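Local atomic coordinates of scyllo-inositol 2-dehydrogenase (NADP(+)) IolW (PDB entry 3GDO), a protein that catalyses the reversible NADPH-dependent reduction of scyllo-inosose to scyllo-inositol and does not accept NADH in place of NADPH. Residues B[152-157]-B[233-238]; B[212-217]-B[225-230]. All coordinates share one frame; numbering follows the deposited sequence. Where two conformers were deposited one is given.

Both contacts belong to the C-terminal alpha/beta domain of this Gfo/Idh/MocA-family enzyme and gather round strand 222-228. Contact 2 is buried: it pairs the two strands of a hairpin through backbone bonds, with apolar and aromatic groups on the sheet faces. Contact 1, partly buried, joins the loops beyond two neighbouring strands, and there polar chemistry takes over: a serine hydroxyl, a water and an arginine whose NH1 points onto the face of a tyrosine ring. The hairpin lies nested within the chain loop that contact 1 closes. The two meet where N154 OD1 takes the N-H of G229 and R155 NE probably bonds S230 OG, and each also touches the second subunit.

Contact 1 (B[152-157]-B[233-238]); sequences SYNRYR and PANGPR
Y153 and R238 both turn CG anti to the backbone N (chi1 -161° and 178°), and the arginine chain then runs extended to NE, side by side with the tyrosine. Its guanidinium stands steeply to the ring, planes 76° apart, with NH1 over the centre of one face. CZ of R238 lies 4.5 Å from the Y153 ring centroid, a cation-pi contact that suits a buried positive charge. A water fixes the same group from its edge, accepting from R238 NH1 at 2.8 Å and donating to S152 O at 2.9 Å. An alanine in place of Y153 removes the aromatic face under NH1, and the guanidinium, still tied to the water, would probably be freer to turn. Here strand 146-152 ends beside the start of its antiparallel neighbour 239-243 in the large mixed sheet of the C-terminal domain, and S152 N still bonds R238 O (2.8 Å), on a carbonyl lone pair. The small S152 side chain adds a second bond, OG to P237 O at 3.0 Å, reached from a tilt out of the carbonyl plane. Farther along, N154 and N235 slide past each other without bonding; N154 OD1 instead accepts from G229 N. Y156 suits a double task: its CE1 packs 3.6 Å from CG of the rigid, apolar P233, while its hydroxyl bonds K244 O of the second subunit.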
loop_
_atom_site.group_PDB
_atom_site.type_symbol
_atom_site.label_atom_id
_atom_site.label_comp_id
_atom_site.label_asym_id
_atom_site.label_seq_id
_atom_site.Cartn_x
_atom_site.Cartn_y
_atom_site.Cartn_z
ATOM N N SER B 152 3.779 0.208 -6.370
ATOM C CA SER B 152 4.211 1.576 -5.990
ATOM C C SER B 152 5.284 2.135 -6.865
ATOM O O SER B 152 6.128 1.408 -7.395
ATOM C CB SER B 152 4.598 1.695 -4.515
ATOM O OG SER B 152 5.860 1.161 -4.266
ATOM N N TYR B 153 5.269 3.442 -7.050
ATOM C CA TYR B 153 6.179 4.059 -8.019
ATOM C C TYR B 153 6.606 5.398 -7.449
ATOM O O TYR B 153 6.010 6.430 -7.736
ATOM C CB TYR B 153 5.432 4.280 -9.333
ATOM C CG TYR B 153 6.288 4.495 -10.572
ATOM C CD1 TYR B 153 5.733 4.294 -11.853
ATOM C CD2 TYR B 153 7.643 4.863 -10.487
ATOM C CE1 TYR B 153 6.495 4.490 -12.986
ATOM C CE2 TYR B 153 8.421 5.033 -11.625
ATOM C CZ TYR B 153 7.825 4.865 -12.872
ATOM O OH TYR B 153 8.538 5.060 -14.013
ATOM N N ASN B 154 7.645 5.361 -6.629
ATOM C CA ASN B 154 7.965 6.470 -5.765
ATOM C C ASN B 154 9.212 7.134 -6.267
ATOM O O ASN B 154 9.968 6.539 -7.016
ATOM C CB ASN B 154 8.241 5.968 -4.352
ATOM C CG ASN B 154 7.041 5.409 -3.678
ATOM O OD1 ASN B 154 5.975 6.037 -3.597
ATOM N ND2 ASN B 154 7.210 4.237 -3.120
ATOM N N ARG B 155 9.488 8.344 -5.807
ATOM C CA ARG B 155 10.811 8.903 -6.037
ATOM C C ARG B 155 11.172 9.772 -4.811
ATOM O O ARG B 155 10.301 10.094 -3.995
ATOM C CB ARG B 155 10.813 9.724 -7.328
ATOM C CG ARG B 155 9.973 10.990 -7.211
ATOM C CD ARG B 155 9.570 11.626 -8.563
ATOM N NE ARG B 155 8.600 12.679 -8.271
ATOM C CZ ARG B 155 8.500 13.841 -8.918
ATOM N NH1 ARG B 155 7.589 14.727 -8.531
ATOM N NH2 ARG B 155 9.286 14.110 -9.956
ATOM N N TYR B 156 12.438 10.156 -4.704
ATOM C CA TYR B 156 12.865 11.144 -3.700
ATOM C C TYR B 156 13.293 12.418 -4.419
ATOM O O TYR B 156 14.391 12.519 -4.899
ATOM C CB TYR B 156 14.016 10.621 -2.821
ATOM C CG TYR B 156 14.348 11.569 -1.665
ATOM C CD1 TYR B 156 13.443 11.750 -0.601
ATOM C CD2 TYR B 156 15.533 12.304 -1.655
ATOM C CE1 TYR B 156 13.721 12.609 0.433
ATOM C CE2 TYR B 156 15.821 13.175 -0.594
ATOM C CZ TYR B 156 14.915 13.306 0.437
ATOM O OH TYR B 156 15.178 14.151 1.479
ATOM N N ARG B 157 12.390 13.384 -4.491
ATOM C CA ARG B 157 12.668 14.651 -5.150
ATOM C C ARG B 157 11.969 15.727 -4.326
ATOM O O ARG B 157 10.959 16.274 -4.716
ATOM C CB ARG B 157 12.213 14.617 -6.621
ATOM C CG ARG B 157 13.233 13.963 -7.574
ATOM C CD ARG B 157 12.598 13.580 -8.900
ATOM N NE ARG B 157 13.560 13.091 -9.893
ATOM C CZ ARG B 157 13.943 11.825 -10.006
ATOM N NH1 ARG B 157 13.469 10.920 -9.177
ATOM N NH2 ARG B 157 14.810 11.463 -10.945
ATOM N N PRO B 233 12.386 8.516 0.694
ATOM C CA PRO B 233 13.832 8.197 0.684
ATOM C C PRO B 233 14.097 6.753 0.266
ATOM O O PRO B 233 15.005 6.498 -0.488
ATOM C CB PRO B 233 14.244 8.451 2.152
ATOM C CG PRO B 233 13.439 9.650 2.503
ATOM C CD PRO B 233 12.022 9.307 1.889
ATOM N N ALA B 234 13.316 5.798 0.743
ATOM C CA ALA B 234 13.539 4.421 0.279
ATOM C C ALA B 234 12.238 3.779 -0.084
ATOM O O ALA B 234 11.238 3.977 0.619
ATOM C CB ALA B 234 14.272 3.589 1.317
ATOM N N ASN B 235 12.259 3.062 -1.213
ATOM C CA ASN B 235 11.079 2.433 -1.786
ATOM C C ASN B 235 10.802 1.107 -1.108
ATOM O O ASN B 235 11.718 0.340 -0.778
ATOM C CB ASN B 235 11.248 2.197 -3.310
ATOM C CG ASN B 235 11.564 3.488 -4.093
ATOM O OD1 ASN B 235 10.931 4.512 -3.888
ATOM N ND2 ASN B 235 12.580 3.438 -4.977
ATOM N N GLY B 236 9.546 0.789 -0.934
ATOM C CA GLY B 236 9.231 -0.578 -0.559
ATOM C C GLY B 236 9.199 -1.387 -1.840
ATOM O O GLY B 236 9.706 -0.947 -2.860
ATOM N N PRO B 237 8.595 -2.570 -1.812
ATOM C CA PRO B 237 8.430 -3.288 -3.071
ATOM C C PRO B 237 7.646 -2.484 -4.143
ATOM O O PRO B 237 6.706 -1.704 -3.822
ATOM C CB PRO B 237 7.590 -4.480 -2.680
ATOM C CG PRO B 237 7.487 -4.485 -1.192
ATOM C CD PRO B 237 7.953 -3.228 -0.665
ATOM N N ARG B 238 8.094 -2.619 -5.385
ATOM C CA ARG B 238 7.384 -2.091 -6.572
ATOM C C ARG B 238 6.076 -2.876 -6.746
ATOM O O ARG B 238 5.004 -2.274 -6.878
ATOM C CB ARG B 238 8.247 -2.183 -7.829
ATOM C CG ARG B 238 7.510 -1.683 -9.103
ATOM C CD ARG B 238 8.473 -1.391 -10.247
ATOM N NE ARG B 238 7.793 -1.059 -11.521
ATOM C CZ ARG B 238 7.594 0.176 -11.997
ATOM N NH1 ARG B 238 7.965 1.261 -11.289
ATOM N NH2 ARG B 238 7.010 0.332 -13.197
HETATM O O HOH W 1 8.772 1.417 -8.611
#

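Contact 2 (B[212-217]-B[225-230]); sequences YFHLTL and ILYGGS
I225 meets T216 and H214 with two different branches. Its side chain runs beside that of T216, bringing I225 CD1 within 3.5 Å of T216 OG1, while I225 CG2 lies 3.6 Å from H214 CE1; a branched residue thus fills the space beside two neighbours on one sheet face. L226 turns to the other face and is gripped by L215 through both backbone groups: L215 N gives to L226 O at 2.6 Å, and L226 N gives back to L215 O. L226 CD1 comes 4.2 Å from L217 CD1, and the L226 side chain also packs against I182, I183 and T186 of helix 174-190, a place where a branched apolar residue can reach both strand and helix. Y227 returns to the H214 face. Y227 CB sits 3.4 Å from H214 CD2, and the two rings lie nearly parallel, planes 20° apart, but displaced sidelong, with little face-to-face stacking. The H214 ring also meets H214 of the second subunit. G228 forms the next hydrogen-bonded pair, with F213. The phenylalanine has CG between its backbone N and carbonyl carbon (chi1 63°), and its ring lies across the partner strand: G228 CA makes a CH-pi contact, 4.2 Å from the F213 ring centroid. A CB on G228 would come within 2.8 Å of F213 CZ, which probably accounts for the glycine. G229, beyond the strand, passes its CA by the Y212 ring, 4.3 Å from Y212 CD1. At S230 the hydroxyl bonds D211 O, where the hairpin gives way to a loop. In this antiparallel hairpin the backbone bonds set the register, while the apolar L226 face is fitted to the helix and the H214 face to the dimer partner.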
loop_
_atom_site.group_PDB
_atom_site.type_symbol
_atom_site.label_atom_id
_atom_site.label_comp_id
_atom_site.label_asym_id
_atom_site.label_seq_id
_atom_site.Cartn_x
_atom_site.Cartn_y
_atom_site.Cartn_z
ATOM N N TYR B 212 1.866 13.309 -5.748
ATOM C CA TYR B 212 1.394 12.192 -4.966
ATOM C C TYR B 212 0.076 11.665 -5.533
ATOM O O TYR B 212 -0.864 12.435 -5.804
ATOM C CB TYR B 212 1.208 12.641 -3.500
ATOM C CG TYR B 212 0.612 11.591 -2.609
ATOM C CD1 TYR B 212 1.414 10.842 -1.740
ATOM C CD2 TYR B 212 -0.759 11.318 -2.647
ATOM C CE1 TYR B 212 0.858 9.846 -0.915
ATOM C CE2 TYR B 212 -1.323 10.332 -1.883
ATOM C CZ TYR B 212 -0.505 9.584 -1.018
ATOM O OH TYR B 212 -1.093 8.653 -0.222
ATOM N N PHE B 213 -0.017 10.347 -5.674
ATOM C CA PHE B 213 -1.290 9.731 -6.029
ATOM C C PHE B 213 -1.416 8.382 -5.354
ATOM O O PHE B 213 -0.424 7.617 -5.192
ATOM C CB PHE B 213 -1.449 9.594 -7.573
ATOM C CG PHE B 213 -0.428 8.687 -8.203
ATOM C CD1 PHE B 213 -0.619 7.295 -8.220
ATOM C CD2 PHE B 213 0.731 9.201 -8.748
ATOM C CE1 PHE B 213 0.343 6.458 -8.763
ATOM C CE2 PHE B 213 1.700 8.372 -9.267
ATOM C CZ PHE B 213 1.492 6.992 -9.304
ATOM N N HIS B 214 -2.647 8.086 -4.997
ATOM C CA HIS B 214 -3.014 6.790 -4.481
ATOM C C HIS B 214 -4.353 6.383 -5.138
ATOM O O HIS B 214 -5.385 7.006 -4.890
ATOM C CB HIS B 214 -3.199 6.880 -2.955
ATOM C CG HIS B 214 -3.286 5.543 -2.320
ATOM N ND1 HIS B 214 -4.440 4.773 -2.358
ATOM C CD2 HIS B 214 -2.330 4.778 -1.730
ATOM C CE1 HIS B 214 -4.196 3.613 -1.765
ATOM N NE2 HIS B 214 -2.924 3.585 -1.389
ATOM N N LEU B 215 -4.344 5.376 -5.987
ATOM C CA LEU B 215 -5.575 4.983 -6.676
ATOM C C LEU B 215 -5.991 3.575 -6.295
ATOM O O LEU B 215 -5.145 2.684 -6.198
ATOM C CB LEU B 215 -5.354 5.001 -8.205
ATOM C CG LEU B 215 -5.550 6.261 -9.043
ATOM C CD1 LEU B 215 -4.619 7.397 -8.583
ATOM C CD2 LEU B 215 -5.253 5.891 -10.496
ATOM N N THR B 216 -7.285 3.378 -6.098
ATOM C CA THR B 216 -7.839 2.040 -5.973
ATOM C C THR B 216 -8.729 1.757 -7.194
ATOM O O THR B 216 -9.724 2.495 -7.434
ATOM C CB THR B 216 -8.688 1.881 -4.674
ATOM O OG1 THR B 216 -7.867 2.144 -3.519
ATOM C CG2 THR B 216 -9.303 0.472 -4.585
ATOM N N LEU B 217 -8.370 0.732 -7.946
ATOM C CA LEU B 217 -9.225 0.218 -9.045
ATOM C C LEU B 217 -10.022 -1.004 -8.610
ATOM O O LEU B 217 -9.453 -2.055 -8.244
ATOM C CB LEU B 217 -8.425 -0.078 -10.319
ATOM C CG LEU B 217 -7.974 1.099 -11.198
ATOM C CD1 LEU B 217 -7.152 2.144 -10.464
ATOM C CD2 LEU B 217 -7.163 0.596 -12.419
ATOM N N ILE B 225 -4.215 -1.565 -6.424
ATOM C CA ILE B 225 -3.901 -0.352 -5.667
ATOM C C ILE B 225 -2.648 0.223 -6.312
ATOM O O ILE B 225 -1.635 -0.476 -6.363
ATOM C CB ILE B 225 -3.581 -0.646 -4.165
ATOM C CG1 ILE B 225 -4.685 -1.429 -3.425
ATOM C CG2 ILE B 225 -3.093 0.648 -3.431
ATOM C CD1 ILE B 225 -6.029 -0.843 -3.420
ATOM N N LEU B 226 -2.697 1.472 -6.784
ATOM C CA LEU B 226 -1.561 2.045 -7.529
ATOM C C LEU B 226 -1.233 3.375 -6.911
ATOM O O LEU B 226 -2.121 4.236 -6.767
ATOM C CB LEU B 226 -1.892 2.257 -9.010
ATOM C CG LEU B 226 -2.435 1.047 -9.757
ATOM C CD1 LEU B 226 -3.081 1.508 -11.079
ATOM C CD2 LEU B 226 -1.322 0.045 -10.008
ATOM N N TYR B 227 0.023 3.520 -6.480
ATOM C CA TYR B 227 0.371 4.682 -5.684
ATOM C C TYR B 227 1.801 5.085 -5.894
ATOM O O TYR B 227 2.636 4.282 -6.348
ATOM C CB TYR B 227 0.050 4.444 -4.200
ATOM C CG TYR B 227 0.892 3.403 -3.518
ATOM C CD1 TYR B 227 2.079 3.769 -2.866
ATOM C CD2 TYR B 227 0.503 2.033 -3.520
ATOM C CE1 TYR B 227 2.850 2.827 -2.230
ATOM C CE2 TYR B 227 1.295 1.063 -2.872
ATOM C CZ TYR B 227 2.463 1.478 -2.223
ATOM O OH TYR B 227 3.275 0.575 -1.566
ATOM N N GLY B 228 2.087 6.323 -5.544
ATOM C CA GLY B 228 3.372 6.929 -5.845
ATOM C C GLY B 228 3.507 8.204 -5.047
ATOM O O GLY B 228 2.565 9.018 -5.012
ATOM N N GLY B 229 4.642 8.359 -4.370
ATOM C CA GLY B 229 5.002 9.678 -3.786
ATOM C C GLY B 229 6.327 10.251 -4.245
ATOM O O GLY B 229 7.140 9.563 -4.903
ATOM N N SER B 230 6.552 11.535 -3.926
ATOM C CA SER B 230 7.768 12.213 -4.330
ATOM C C SER B 230 8.707 12.590 -3.163
ATOM O O SER B 230 9.709 13.277 -3.381
ATOM C CB SER B 230 7.420 13.463 -5.158
ATOM O OG SER B 230 6.746 13.149 -6.346
#